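Local coordinates for protein D-isomer specific 2-hydroxyacid dehydrogenase NAD-binding (PDB 4XA8) that probably interconverts D-2-hydroxyacids and 2-oxoacids, using a nicotinamide cofactor held by a Rossmann-type domain, at residues G214-N217 with A218-A222; S270-W273 with A274-N277. All coordinates share one frame; numbering follows the deposited sequence.

Contact 1: residues G214-N217 with A218-A222; sequences GLMN and AERLA
Asn217 caps the start of helix 218-223 from the N-cap position: its OD1 accepts from Arg220 N at 2.9 Å, with an N-H...O angle of 163°. That N-H lies almost on the line of the side-chain C=O bond. The asparagine reaches it because CG sits between its own backbone N and carbonyl carbon (chi1 61°), which swings the amide over the first turn of the helix. One residue further on, Leu221 N donates to Asn217 O at 2.9 Å, the first i-to-i+4 bond of the helix, so Asn217 is tied to the helix through both backbone and side chain. The side chain of Arg220 folds back over this cap. It bends at its second torsion, its CD passes 3.3 Å from Asn217 OD1, and its NH1 donates to Leu215 O over 2.9 Å. That bond meets a lone pair in the carbonyl plane but is bent at the hydrogen, 137°, with the oxygen tilted out of the guanidinium plane. The guanidinium also leans on Leu215, whose CD1 comes to 3.5 Å from NH1; the two side chains cross at about a right angle. With an alanine here, Leu215 O would probably lose its guanidinium donor and Leu215 CD1 its cover. Away from these bonds, Met216 curls back, its CE 3.8 Å from Leu221 CD2 and its SD against Arg220 CB. Leu192 and Leu196 of helix 192-197 pack on Arg220, and Ala243 of helix 241-250 on Leu221. The whole is an asparagine N-cap, preceded by an inverse gamma turn centred on Met216, opening a short helix of the Rossmann-type domain.

Contact 2: residues S270-W273 with A274-N277; sequences SPLW and AMDN
Met275 folds back on Pro271 and Leu272, and the closer packing of the turn lies here. Its CG stands 3.1 Å from Pro271 O, and from there the chain runs extended, carrying CE to 4.0 Å from Pro271 CB. With CG anti to its own carbonyl carbon (chi1 -67°), the thioether is laid along the proline carbonyl, while SD comes only loosely near Leu272 CD2, at 4.3 Å. Beyond these residues, Ile245 of helix 241-250 supports both Pro271 and Leu272, and the buried indole of Trp273 gives NE1 to Pro267 O. The backbone closes the same loop: Met275 N donates to Leu272 O at 3.2 Å, from well above the carbonyl plane, in a type I turn from Leu272 to Met275. A preceding type I turn spans Ser270 to Trp273, where Ser270 OG accepts from Leu272 N at 3.2 Å as an ST turn.

The other side is wetter. At exposed Ala274 a water links two backbone groups, donating to Ser270 O at 2.7 Å and accepting from Ala274 N at 2.9 Å. The chemistry thus divides: Pro271 and Leu272 rest on helix 241-250 and the Met275 side chain lies against the turn itself, whereas Leu272 O is met by the turn bond, Ser270 O and Ala274 N by water, and Trp273 O by Gln129 NE2 of the second subunit.

Both contacts belong to the NAD-binding domain, and contact 1 closes before contact 2 opens along the chain. Their centres are 20 Å apart and their nearest atoms about 10 Å, so they do not touch. Contact 1 joins the end of the loop after strand 201-204 to helix 218-223, which precedes strand 228-232; contact 2 lies between strands 253-258 and 278-280, the latter an outermost strand of the same parallel seven-stranded sheet. Helix 241-250 is their common neighbour, touched by both contacts. Together they shape connections around one Rossmann-type sheet, with contact 2 alone reaching the second subunit.

Contact 1: residues G214-N217 with A218-A222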
# COMPACT_ATOMS: atom_id res chain seq x y z
N GLY A 214 23.94 12.28 6.39
CA GLY A 214 23.34 13.51 6.91
C GLY A 214 22.86 14.55 5.88
O GLY A 214 22.71 15.73 6.21
N LEU A 215 22.60 14.13 4.65
CA LEU A 215 22.14 15.09 3.64
C LEU A 215 20.76 15.65 3.99
O LEU A 215 20.51 16.83 3.77
CB LEU A 215 22.11 14.44 2.28
CG LEU A 215 21.76 15.31 1.07
CD1 LEU A 215 22.96 16.06 0.58
CD2 LEU A 215 21.19 14.48 -0.06
N MET A 216 19.85 14.81 4.49
CA MET A 216 18.53 15.27 4.93
C MET A 216 18.66 15.74 6.39
O MET A 216 18.24 15.07 7.32
CB MET A 216 17.45 14.20 4.73
CG MET A 216 17.08 13.94 3.26
SD MET A 216 16.69 15.45 2.29
CE MET A 216 15.22 15.85 3.23
N ASN A 217 19.31 16.90 6.54
CA ASN A 217 19.50 17.60 7.82
C ASN A 217 18.38 18.63 8.06
O ASN A 217 17.44 18.73 7.27
CB ASN A 217 20.88 18.29 7.82
CG ASN A 217 21.03 19.34 6.70
OD1 ASN A 217 20.06 19.80 6.08
ND2 ASN A 217 22.24 19.75 6.47
N ALA A 218 18.47 19.40 9.14
CA ALA A 218 17.44 20.41 9.41
C ALA A 218 17.23 21.38 8.24
O ALA A 218 16.11 21.70 7.89
CB ALA A 218 17.78 21.19 10.68
N GLU A 219 18.31 21.88 7.65
CA GLU A 219 18.18 22.83 6.54
C GLU A 219 17.39 22.25 5.34
O GLU A 219 16.52 22.94 4.78
CB GLU A 219 19.57 23.26 6.10
CG GLU A 219 19.59 24.32 5.01
CD GLU A 219 21.00 24.60 4.56
OE1 GLU A 219 21.82 24.91 5.44
OE2 GLU A 219 21.30 24.49 3.36
N ARG A 220 17.67 21.01 4.97
CA ARG A 220 16.99 20.35 3.84
C ARG A 220 15.55 19.97 4.15
O ARG A 220 14.67 20.09 3.28
CB ARG A 220 17.72 19.09 3.39
CG ARG A 220 18.76 19.36 2.30
CD ARG A 220 19.92 20.11 2.83
NE ARG A 220 20.99 20.33 1.86
CZ ARG A 220 22.17 19.69 1.86
NH1 ARG A 220 22.44 18.72 2.72
NH2 ARG A 220 23.10 20.03 0.98
N LEU A 221 15.32 19.45 5.35
CA LEU A 221 13.96 19.21 5.78
C LEU A 221 13.06 20.47 5.74
O LEU A 221 11.85 20.39 5.44
CB LEU A 221 13.95 18.61 7.19
CG LEU A 221 14.49 17.17 7.39
CD1 LEU A 221 14.56 16.88 8.89
CD2 LEU A 221 13.61 16.16 6.68
N ALA A 222 13.64 21.62 6.11
CA ALA A 222 12.90 22.87 6.09
C ALA A 222 12.51 23.31 4.66
O ALA A 222 11.58 24.09 4.51
CB ALA A 222 13.69 23.95 6.79

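Contact 2: residues S270-W273 with A274-N277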
# COMPACT_ATOMS: atom_id res chain seq x y z
N SER A 270 12.91 5.70 21.97
CA SER A 270 12.70 6.62 20.89
C SER A 270 11.31 7.23 20.94
O SER A 270 10.32 6.52 21.09
CB SER A 270 12.89 5.90 19.55
OG SER A 270 12.55 6.76 18.46
N PRO A 271 11.20 8.54 20.69
CA PRO A 271 9.87 9.19 20.61
C PRO A 271 9.05 8.77 19.38
O PRO A 271 7.84 8.97 19.34
CB PRO A 271 10.22 10.67 20.57
CG PRO A 271 11.60 10.73 20.00
CD PRO A 271 12.29 9.47 20.40
N LEU A 272 9.69 8.16 18.40
CA LEU A 272 9.00 7.69 17.20
C LEU A 272 7.96 6.59 17.45
O LEU A 272 6.89 6.57 16.81
CB LEU A 272 10.02 7.24 16.17
CG LEU A 272 11.01 8.26 15.68
CD1 LEU A 272 12.13 7.60 14.89
CD2 LEU A 272 10.38 9.31 14.81
N TRP A 273 8.21 5.72 18.41
CA TRP A 273 7.27 4.62 18.66
C TRP A 273 5.84 5.12 18.98
O TRP A 273 4.86 4.58 18.45
CB TRP A 273 7.70 3.71 19.80
CG TRP A 273 8.93 2.88 19.62
CD1 TRP A 273 10.13 3.08 20.23
CD2 TRP A 273 9.07 1.69 18.83
NE1 TRP A 273 11.02 2.10 19.85
CE2 TRP A 273 10.39 1.23 19.00
CE3 TRP A 273 8.20 0.95 18.00
CZ2 TRP A 273 10.86 0.07 18.38
CZ3 TRP A 273 8.68 -0.17 17.37
CH2 TRP A 273 9.99 -0.61 17.57
N ALA A 274 5.73 6.11 19.86
CA ALA A 274 4.42 6.54 20.33
C ALA A 274 3.79 7.59 19.46
O ALA A 274 2.70 8.02 19.75
CB ALA A 274 4.50 7.06 21.77
N MET A 275 4.44 8.01 18.38
CA MET A 275 3.84 9.02 17.51
C MET A 275 2.75 8.40 16.62
O MET A 275 3.04 7.58 15.75
CB MET A 275 4.90 9.65 16.64
CG MET A 275 5.87 10.48 17.42
SD MET A 275 6.92 11.46 16.31
CE MET A 275 7.99 12.06 17.60
N ASP A 276 1.52 8.86 16.82
CA ASP A 276 0.36 8.51 16.03
C ASP A 276 0.49 8.70 14.54
O ASP A 276 -0.16 7.97 13.76
CB ASP A 276 -0.83 9.40 16.44
CG ASP A 276 -1.79 8.70 17.31
OD1 ASP A 276 -1.96 7.48 17.10
OD2 ASP A 276 -2.42 9.36 18.18
N ASN A 277 1.27 9.70 14.15
CA ASN A 277 1.48 10.03 12.72
C ASN A 277 2.74 9.45 12.06
O ASN A 277 3.13 9.87 10.96
CB ASN A 277 1.45 11.53 12.55
CG ASN A 277 2.47 12.23 13.40
OD1 ASN A 277 2.87 11.72 14.45
ND2 ASN A 277 2.85 13.40 13.01
O HOH W 1 7.73 6.65 21.91